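Local coordinates for protein nucleoside-diphosphate-sugar epimerase (Pseudomonas aeruginosa, PDB 2X4G) that probably acts as an NAD-dependent, Rossmann-fold enzyme of the sugar-nucleotide epimerase/dehydratase family, although its substrate and reaction are uncertain, at residues L71-R76 with A112-A116; R196-A200 with A330-F334; V210-N215 with M300-L306; E237-L241 with K310-L315. All blocks are in the same frame, centred on the assembly; numbering follows the deposited sequence.

Contact 1 (L71-R76 with A112-A116); sequences LERALR and ACLQA
R76, whose backbone N lies 4.4 Å from A116 CB, sends two N-H groups to one acceptor, R73 O. The backbone R76 N and the guanidinium R76 NH1 reach that oxygen from opposite faces of its carbonyl plane, NH1 at 2.7 Å from R73 O. The bond lies nearly in the guanidinium plane but stands 59° out of the carbonyl plane, and the double grip folds the R76 side chain back over the last turn of the helix that precedes it. R61 adds hydrogen bonds to A74 O and R76 O, so this helix end has several polar ties. Between the segments the chemistry is apolar. A112 CB meets L71 CB at 3.5 Å and L75 CD1 at 3.7 Å, its small methyl letting the two backbones approach closely. L75 holds CG anti to its carbonyl carbon (chi1 -63°), which sends CD1 past A112 toward C113, while L75 CB meets A116 CB at 3.5 Å. On the outer side the E72 carboxylate lies against the aliphatic base of Q115, with E72 CD 3.4 Å from Q115 CB; its plane stands 76° to the Q115 amide. A74 and L75 also touch I43 of strand 39-44. Helices 68-74 and 98-116 thus pack side by side against the parallel strands of the sheet, the layered arrangement of a Rossmann nucleotide-binding fold.

Contact 2 (R196-A200 with A330-F334); sequences RVITA and AIDWF
I198 sets CG1 anti to its carbonyl carbon (chi1 -73°) and CG2 anti to its backbone N, so both branches fan out toward helix 323-336, while T199 (chi1 65°) turns CG2 instead of OG1 toward F334. The two residues meet the F334 ring differently. T199 CG2 sits over one face as a CH-pi contact, 3.9 Å from the ring centroid. I198 CG2 comes to the ring edge, near its plane, at 3.7 Å from F334 CD2. The remaining I198 contacts fill in along the helix: CD1 touches A330 CB at 3.7 Å, and CG2 meets I331 CG1 at 3.9 Å. The helix segments cross at -66° with their axes 10.4 Å apart, a plain helix-helix packing that joins helix 196-202 to the final helix 323-336 in the C-terminal half of this epimerase-like fold. Helix 248-259 joins them as a third member, I255 meeting I198 while L258 and L259 meet I331. T199 OG1, turned back to its own helix, makes a weak bond to R196 O. Past F334 lie P192 and Y339, the latter meeting F334 ring to ring. On the same helix as I198, R196 packs on R280 of the second subunit.

Contact 3 (V210-N215 with M300-L306); sequences VAGQRN and MAGGQFL
Q213 lays its side chain across one face of the F305 ring: amide and ring planes are 19° apart and stacked, with OE1 offset toward the rim, 3.8 Å from F305 CE2. Nearer the backbone, Q213 CB meets F305 CE1 at 3.6 Å. The extended glutamine chain lets CB and the amide touch the same ring, whose edge also faces R214 N at 3.7 Å from F305 CE1. Two apolar contacts flank this stack. V210 CG1 meets A301 CB at 3.4 Å, and N215 CB rests on L306 CG at 3.7 Å. With N215 CG anti to the backbone N (chi1 -170°), the amide beyond CB bonds to N245 OD1 and G243 N. N245 OD1 also receives L306 N, so this one asparagine oxygen ties both segments together. R214 sends NH1 to Y128 OH, while the Q304 amide bonds to P131 O and H133 N. End to end the two segments run 28° apart and exchange no hydrogen bonds; packing and third parties hold the loop. V210 borders L278 of the second subunit. The loop between helix 269-280 and helix 309-315 lies over strand 213-218, which pairs in parallel with strand 176-185 and antiparallel with strand 238-247.

Contact 4 (E237-L241 with K310-L315); sequences ERYLL and KAREEL
K310 NZ meets three groups of the strand segment: E237 OE2 in a salt bridge at 2.9 Å, R238 O at 3.0 Å, and the Y239 ring in a cation-pi contact, 5.0 Å from the centroid. E237 OE2 uses its anti lone pair, and R238 O receives the ammonium in its carbonyl plane. A fully extended lysine chain, CG anti to the backbone N (chi1 -172°), carries the charge along the strand edge. On the opposite ring face L315 CD2 makes a CH-pi contact, 4.2 Å from the Y239 centroid. At the ring edge Y239 OH gives its proton to E314 OE2 at 2.7 Å, from 43° out of the carboxylate plane. Further out, R234 N bonds to Y239 OH, and the R234 guanidinium forms a salt bridge with E314 OE1, so one arginine residue positions both. L241 CD2 packs on A311 CB at 4.1 Å, and a water bridges L240 O and A311 N. R238 points its own charge to D163. The axes are 7.8 Å apart and lie at 113°: helix 309-315 crosses the beginning of strand 238-247, which pairs with strand 176-185, while helix 219-232 touches L241 and L315.

Overall arrangement
Contacts 2 and 4 are buried, whereas contacts 1 and 3 are only partly so. Contact 1 stands apart at the Rossmann end, with its centre about 37 Å from that of contact 2 and about 27 Å from that of contact 4, and joins two helices by alanine and leucine side chains. Contact 2, also apolar, packs helices on the far side of the chain's centre. Contacts 3 and 4 adjoin through L306 and L240 and reach neighbouring strands of one sheet, so the chain from 300 to 315 is secured twice: by packing and outside amide bonds in contact 3, by charged and aromatic groups in contact 4. Beside contact 2 and at V210 of contact 3 the second subunit packs.

Contact 1 (L71-R76 with A112-A116)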
# COMPACT_ATOMS: atom_id res chain seq x y z
N LEU A 71 1.50 2.36 35.63
CA LEU A 71 2.65 1.53 35.32
C LEU A 71 3.53 1.39 36.56
O LEU A 71 3.89 0.28 36.95
CB LEU A 71 3.47 2.11 34.16
CG LEU A 71 2.86 1.93 32.77
CD1 LEU A 71 3.42 2.93 31.78
CD2 LEU A 71 3.06 0.49 32.29
N GLU A 72 3.85 2.53 37.17
CA GLU A 72 4.63 2.59 38.41
C GLU A 72 4.06 1.67 39.44
O GLU A 72 4.79 0.98 40.14
CB GLU A 72 4.58 3.98 39.01
CG GLU A 72 5.69 4.92 38.62
CD GLU A 72 5.73 6.13 39.56
OE1 GLU A 72 6.06 5.93 40.75
OE2 GLU A 72 5.44 7.27 39.12
N ARG A 73 2.75 1.71 39.58
CA ARG A 73 2.07 0.89 40.56
C ARG A 73 2.14 -0.58 40.14
O ARG A 73 2.45 -1.45 40.95
CB ARG A 73 0.62 1.37 40.74
CG ARG A 73 -0.19 0.61 41.82
CD ARG A 73 -1.68 0.58 41.47
NE ARG A 73 -2.26 1.93 41.53
CZ ARG A 73 -3.41 2.32 40.97
NH1 ARG A 73 -4.16 1.46 40.26
NH2 ARG A 73 -3.82 3.58 41.12
N ALA A 74 1.89 -0.86 38.86
CA ALA A 74 1.98 -2.23 38.37
C ALA A 74 3.41 -2.80 38.40
O ALA A 74 3.58 -4.01 38.43
CB ALA A 74 1.41 -2.33 36.97
N LEU A 75 4.41 -1.93 38.38
CA LEU A 75 5.81 -2.35 38.43
C LEU A 75 6.40 -2.40 39.86
O LEU A 75 7.61 -2.62 40.03
CB LEU A 75 6.66 -1.42 37.56
CG LEU A 75 6.34 -1.43 36.07
CD1 LEU A 75 7.06 -0.27 35.43
CD2 LEU A 75 6.72 -2.75 35.38
N ARG A 76 5.57 -2.21 40.88
CA ARG A 76 6.03 -2.28 42.26
C ARG A 76 6.46 -3.73 42.62
O ARG A 76 5.82 -4.70 42.19
CB ARG A 76 4.93 -1.80 43.22
CG ARG A 76 3.81 -2.83 43.46
CD ARG A 76 2.55 -2.22 44.09
NE ARG A 76 1.49 -3.21 44.27
CZ ARG A 76 0.56 -3.54 43.36
NH1 ARG A 76 0.51 -2.96 42.16
NH2 ARG A 76 -0.34 -4.46 43.66
N ALA A 112 8.54 4.67 33.96
CA ALA A 112 7.96 4.00 35.13
C ALA A 112 8.90 3.00 35.79
O ALA A 112 8.83 2.81 36.99
CB ALA A 112 6.66 3.33 34.79
N CYS A 113 9.78 2.37 35.00
CA CYS A 113 10.76 1.43 35.53
C CYS A 113 11.75 2.12 36.44
O CYS A 113 12.19 1.53 37.43
CB CYS A 113 11.53 0.74 34.39
SG CYS A 113 10.67 -0.58 33.49
N LEU A 114 12.13 3.33 36.09
CA LEU A 114 13.02 4.14 36.93
C LEU A 114 12.36 4.48 38.27
O LEU A 114 12.98 4.30 39.30
CB LEU A 114 13.41 5.42 36.20
CG LEU A 114 14.49 6.33 36.78
CD1 LEU A 114 15.74 5.56 37.27
CD2 LEU A 114 14.87 7.35 35.73
N GLN A 115 11.12 4.94 38.25
CA GLN A 115 10.40 5.26 39.50
C GLN A 115 10.05 4.05 40.37
O GLN A 115 10.07 4.14 41.59
CB GLN A 115 9.08 6.00 39.21
CG GLN A 115 9.21 7.40 38.60
CD GLN A 115 10.02 8.35 39.47
OE1 GLN A 115 11.09 8.79 39.06
NE2 GLN A 115 9.52 8.65 40.67
N ALA A 116 9.69 2.93 39.75
CA ALA A 116 9.34 1.71 40.50
C ALA A 116 10.59 1.01 41.04
O ALA A 116 10.49 0.14 41.90
CB ALA A 116 8.56 0.75 39.62

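Contact 2 (R196-A200 with A330-F334)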
# COMPACT_ATOMS: atom_id res chain seq x y z
N ARG A 196 1.17 -16.51 10.09
CA ARG A 196 0.32 -16.35 8.89
C ARG A 196 0.91 -17.12 7.70
O ARG A 196 0.18 -17.44 6.76
CB ARG A 196 0.05 -14.87 8.53
CG ARG A 196 -1.34 -14.36 9.04
CD ARG A 196 -1.66 -12.85 8.78
NE ARG A 196 -1.10 -11.96 9.82
CZ ARG A 196 -1.17 -10.62 9.82
NH1 ARG A 196 -1.78 -9.96 8.85
NH2 ARG A 196 -0.61 -9.93 10.82
N VAL A 197 2.22 -17.42 7.75
CA VAL A 197 2.85 -18.23 6.71
C VAL A 197 2.17 -19.57 6.66
O VAL A 197 1.87 -20.07 5.59
CB VAL A 197 4.34 -18.59 6.97
CG1 VAL A 197 5.02 -18.89 5.64
CG2 VAL A 197 5.06 -17.50 7.67
N ILE A 198 1.94 -20.13 7.84
CA ILE A 198 1.40 -21.47 7.97
C ILE A 198 -0.02 -21.48 7.49
O ILE A 198 -0.39 -22.33 6.71
CB ILE A 198 1.48 -21.98 9.41
CG1 ILE A 198 2.93 -22.31 9.76
CG2 ILE A 198 0.60 -23.18 9.58
CD1 ILE A 198 3.21 -22.31 11.24
N THR A 199 -0.81 -20.51 7.92
CA THR A 199 -2.21 -20.47 7.50
C THR A 199 -2.38 -20.03 6.03
O THR A 199 -3.25 -20.54 5.34
CB THR A 199 -3.09 -19.63 8.44
OG1 THR A 199 -2.69 -18.25 8.40
CG2 THR A 199 -2.97 -20.15 9.87
N ALA A 200 -1.53 -19.12 5.55
CA ALA A 200 -1.63 -18.70 4.15
C ALA A 200 -1.43 -19.92 3.26
O ALA A 200 -2.27 -20.24 2.40
CB ALA A 200 -0.63 -17.62 3.83
N ALA A 330 2.27 -25.81 15.90
CA ALA A 330 1.59 -24.66 15.36
C ALA A 330 0.43 -25.11 14.49
O ALA A 330 -0.71 -24.70 14.69
CB ALA A 330 2.56 -23.80 14.55
N ILE A 331 0.73 -25.97 13.53
CA ILE A 331 -0.30 -26.49 12.66
C ILE A 331 -1.49 -27.01 13.45
O ILE A 331 -2.60 -26.69 13.14
CB ILE A 331 0.23 -27.59 11.71
CG1 ILE A 331 1.02 -26.93 10.58
CG2 ILE A 331 -0.93 -28.39 11.10
CD1 ILE A 331 1.78 -27.92 9.72
N ASP A 332 -1.25 -27.79 14.49
CA ASP A 332 -2.35 -28.36 15.28
C ASP A 332 -3.16 -27.32 16.05
O ASP A 332 -4.39 -27.40 16.12
CB ASP A 332 -1.81 -29.41 16.26
CG ASP A 332 -1.39 -30.69 15.58
OD1 ASP A 332 -1.82 -30.94 14.42
OD2 ASP A 332 -0.62 -31.45 16.19
N TRP A 333 -2.46 -26.36 16.65
CA TRP A 333 -3.12 -25.28 17.32
C TRP A 333 -4.05 -24.55 16.34
O TRP A 333 -5.23 -24.31 16.65
CB TRP A 333 -2.11 -24.33 17.97
CG TRP A 333 -2.77 -23.45 18.93
CD1 TRP A 333 -3.07 -23.72 20.23
CD2 TRP A 333 -3.27 -22.15 18.67
NE1 TRP A 333 -3.72 -22.65 20.82
CE2 TRP A 333 -3.86 -21.67 19.87
CE3 TRP A 333 -3.29 -21.34 17.54
CZ2 TRP A 333 -4.47 -20.41 19.96
CZ3 TRP A 333 -3.91 -20.08 17.63
CH2 TRP A 333 -4.48 -19.64 18.84
N PHE A 334 -3.55 -24.22 15.15
CA PHE A 334 -4.36 -23.49 14.19
C PHE A 334 -5.59 -24.28 13.79
O PHE A 334 -6.67 -23.72 13.64
CB PHE A 334 -3.55 -23.13 12.93
CG PHE A 334 -2.54 -22.05 13.16
CD1 PHE A 334 -2.85 -20.92 13.92
CD2 PHE A 334 -1.29 -22.14 12.61
CE1 PHE A 334 -1.94 -19.93 14.13
CE2 PHE A 334 -0.36 -21.13 12.82
CZ PHE A 334 -0.69 -20.02 13.58

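Contact 3 (V210-N215 with M300-L306)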
# COMPACT_ATOMS: atom_id res chain seq x y z
N VAL A 210 9.27 -15.45 -2.05
CA VAL A 210 10.46 -14.77 -2.57
C VAL A 210 11.72 -15.25 -1.85
O VAL A 210 11.76 -15.32 -0.63
CB VAL A 210 10.32 -13.24 -2.40
CG1 VAL A 210 11.69 -12.55 -2.50
CG2 VAL A 210 9.39 -12.68 -3.46
N ALA A 211 12.77 -15.55 -2.62
CA ALA A 211 14.03 -16.07 -2.07
C ALA A 211 14.53 -15.22 -0.91
O ALA A 211 14.42 -13.98 -0.93
CB ALA A 211 15.11 -16.17 -3.17
N GLY A 212 15.07 -15.87 0.11
CA GLY A 212 15.54 -15.16 1.29
C GLY A 212 16.02 -16.06 2.42
O GLY A 212 15.62 -17.22 2.53
N GLN A 213 16.88 -15.50 3.25
CA GLN A 213 17.45 -16.24 4.36
C GLN A 213 16.72 -15.79 5.61
O GLN A 213 16.42 -14.62 5.75
CB GLN A 213 18.94 -15.93 4.49
CG GLN A 213 19.71 -16.00 3.19
CD GLN A 213 21.20 -16.01 3.43
OE1 GLN A 213 21.90 -16.97 3.05
NE2 GLN A 213 21.70 -14.97 4.11
N ARG A 214 16.47 -16.72 6.53
CA ARG A 214 15.72 -16.40 7.73
C ARG A 214 16.06 -17.34 8.87
O ARG A 214 16.34 -18.50 8.63
CB ARG A 214 14.23 -16.51 7.43
CG ARG A 214 13.36 -15.88 8.49
CD ARG A 214 11.92 -15.79 8.05
NE ARG A 214 11.74 -14.80 7.00
CZ ARG A 214 11.70 -13.48 7.19
NH1 ARG A 214 11.84 -12.97 8.41
NH2 ARG A 214 11.54 -12.68 6.14
N ASN A 215 16.03 -16.83 10.10
CA ASN A 215 16.12 -17.66 11.29
C ASN A 215 14.76 -17.77 11.97
O ASN A 215 14.14 -16.76 12.31
CB ASN A 215 17.12 -17.14 12.31
CG ASN A 215 17.38 -18.14 13.44
OD1 ASN A 215 16.77 -18.05 14.50
ND2 ASN A 215 18.28 -19.10 13.21
N MET A 300 10.30 -8.11 2.75
CA MET A 300 9.52 -9.36 2.63
C MET A 300 10.41 -10.62 2.38
O MET A 300 9.98 -11.78 2.52
CB MET A 300 8.49 -9.20 1.48
CG MET A 300 7.33 -8.22 1.77
SD MET A 300 7.76 -6.47 2.07
CE MET A 300 7.87 -6.44 3.86
N ALA A 301 11.66 -10.36 1.99
CA ALA A 301 12.74 -11.34 2.00
C ALA A 301 14.06 -10.55 2.17
O ALA A 301 14.99 -10.67 1.36
CB ALA A 301 12.74 -12.16 0.72
N GLY A 302 14.09 -9.73 3.21
CA GLY A 302 15.29 -8.99 3.58
C GLY A 302 15.86 -9.43 4.92
O GLY A 302 16.57 -8.66 5.57
N GLY A 303 15.58 -10.66 5.34
CA GLY A 303 16.08 -11.17 6.62
C GLY A 303 17.44 -11.80 6.42
O GLY A 303 17.86 -12.00 5.28
N GLN A 304 18.12 -12.13 7.53
CA GLN A 304 19.38 -12.90 7.46
C GLN A 304 19.43 -14.06 8.46
O GLN A 304 18.57 -14.18 9.32
CB GLN A 304 20.59 -12.00 7.68
CG GLN A 304 20.64 -11.28 9.02
CD GLN A 304 21.83 -10.36 9.13
OE1 GLN A 304 22.88 -10.61 8.53
NE2 GLN A 304 21.69 -9.28 9.88
N PHE A 305 20.45 -14.91 8.30
CA PHE A 305 20.75 -15.97 9.26
C PHE A 305 21.33 -15.31 10.49
O PHE A 305 21.96 -14.26 10.39
CB PHE A 305 21.76 -16.99 8.72
CG PHE A 305 21.24 -17.91 7.64
CD1 PHE A 305 19.88 -18.06 7.37
CD2 PHE A 305 22.13 -18.66 6.90
CE1 PHE A 305 19.44 -18.93 6.37
CE2 PHE A 305 21.68 -19.53 5.91
CZ PHE A 305 20.34 -19.67 5.66
N LEU A 306 21.11 -15.93 11.64
CA LEU A 306 21.54 -15.41 12.93
C LEU A 306 22.48 -16.40 13.63
O LEU A 306 22.31 -17.60 13.50
CB LEU A 306 20.32 -15.10 13.80
CG LEU A 306 19.24 -14.19 13.18
CD1 LEU A 306 18.24 -13.68 14.22
CD2 LEU A 306 19.84 -12.99 12.42

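Contact 4 (E237-L241 with K310-L315)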
# COMPACT_ATOMS: atom_id res chain seq x y z
N GLU A 237 23.49 -5.33 26.92
CA GLU A 237 23.86 -6.23 25.83
C GLU A 237 22.65 -6.79 25.08
O GLU A 237 21.55 -6.90 25.63
CB GLU A 237 24.68 -7.39 26.37
CG GLU A 237 26.02 -6.99 27.02
CD GLU A 237 26.92 -6.26 26.07
OE1 GLU A 237 27.46 -5.19 26.45
OE2 GLU A 237 27.08 -6.75 24.92
N ARG A 238 22.86 -7.14 23.81
CA ARG A 238 21.85 -7.86 23.02
C ARG A 238 22.12 -9.35 23.08
O ARG A 238 23.27 -9.78 23.24
CB ARG A 238 21.88 -7.41 21.55
CG ARG A 238 21.97 -5.90 21.39
CD ARG A 238 21.43 -5.39 20.06
NE ARG A 238 22.45 -5.42 19.02
CZ ARG A 238 22.49 -4.60 17.96
NH1 ARG A 238 21.58 -3.64 17.78
NH2 ARG A 238 23.47 -4.73 17.09
N TYR A 239 21.07 -10.16 22.97
CA TYR A 239 21.23 -11.60 22.86
C TYR A 239 20.26 -12.15 21.83
O TYR A 239 19.04 -12.11 22.02
CB TYR A 239 20.99 -12.28 24.21
CG TYR A 239 22.03 -11.91 25.22
CD1 TYR A 239 21.84 -10.84 26.08
CD2 TYR A 239 23.21 -12.62 25.31
CE1 TYR A 239 22.80 -10.50 27.02
CE2 TYR A 239 24.18 -12.29 26.23
CZ TYR A 239 23.96 -11.23 27.09
OH TYR A 239 24.93 -10.91 28.00
N LEU A 240 20.83 -12.63 20.73
CA LEU A 240 20.08 -13.31 19.70
C LEU A 240 19.65 -14.72 20.17
O LEU A 240 20.46 -15.54 20.63
CB LEU A 240 20.93 -13.40 18.44
CG LEU A 240 21.13 -12.11 17.65
CD1 LEU A 240 22.27 -12.28 16.65
CD2 LEU A 240 19.80 -11.73 16.94
N LEU A 241 18.33 -14.96 20.08
CA LEU A 241 17.72 -16.18 20.53
C LEU A 241 17.26 -16.87 19.25
O LEU A 241 16.29 -16.47 18.67
CB LEU A 241 16.56 -15.87 21.49
CG LEU A 241 16.94 -15.02 22.73
CD1 LEU A 241 15.72 -14.65 23.55
CD2 LEU A 241 17.98 -15.72 23.61
N LYS A 310 26.44 -16.27 21.37
CA LYS A 310 26.50 -15.40 22.54
C LYS A 310 25.53 -15.93 23.57
O LYS A 310 25.92 -16.17 24.70
CB LYS A 310 26.18 -13.96 22.17
CG LYS A 310 26.39 -12.95 23.29
CD LYS A 310 26.17 -11.53 22.78
CE LYS A 310 26.46 -10.45 23.83
NZ LYS A 310 26.21 -9.05 23.33
N ALA A 311 24.27 -16.13 23.17
CA ALA A 311 23.24 -16.67 24.09
C ALA A 311 23.65 -18.01 24.72
O ALA A 311 23.45 -18.24 25.91
CB ALA A 311 21.91 -16.83 23.38
N ARG A 312 24.21 -18.89 23.91
CA ARG A 312 24.64 -20.18 24.37
C ARG A 312 25.72 -20.12 25.44
O ARG A 312 25.60 -20.76 26.47
CB ARG A 312 25.17 -20.98 23.20
CG ARG A 312 25.56 -22.40 23.57
CD ARG A 312 26.10 -23.14 22.39
NE ARG A 312 25.65 -24.52 22.45
CZ ARG A 312 24.90 -25.10 21.53
NH1 ARG A 312 24.50 -24.45 20.44
NH2 ARG A 312 24.54 -26.37 21.70
N GLU A 313 26.78 -19.37 25.17
CA GLU A 313 27.91 -19.30 26.09
C GLU A 313 27.57 -18.51 27.36
O GLU A 313 27.88 -18.94 28.46
CB GLU A 313 29.12 -18.72 25.36
CG GLU A 313 29.56 -19.60 24.15
CD GLU A 313 30.86 -19.13 23.47
OE1 GLU A 313 30.80 -18.76 22.26
OE2 GLU A 313 31.94 -19.15 24.13
N GLU A 314 26.89 -17.39 27.20
CA GLU A 314 26.57 -16.55 28.33
C GLU A 314 25.32 -17.00 29.06
O GLU A 314 25.32 -17.08 30.27
CB GLU A 314 26.40 -15.10 27.88
CG GLU A 314 27.63 -14.59 27.14
CD GLU A 314 27.84 -13.09 27.24
OE1 GLU A 314 28.68 -12.57 26.48
OE2 GLU A 314 27.17 -12.42 28.07
N LEU A 315 24.26 -17.30 28.32
CA LEU A 315 22.96 -17.59 28.95
C LEU A 315 22.73 -19.07 29.24
O LEU A 315 21.89 -19.41 30.06
CB LEU A 315 21.79 -17.05 28.12
CG LEU A 315 21.97 -15.59 27.68
CD1 LEU A 315 20.82 -15.13 26.81
CD2 LEU A 315 22.14 -14.70 28.90
O HOH W 1 23.15 -15.40 20.58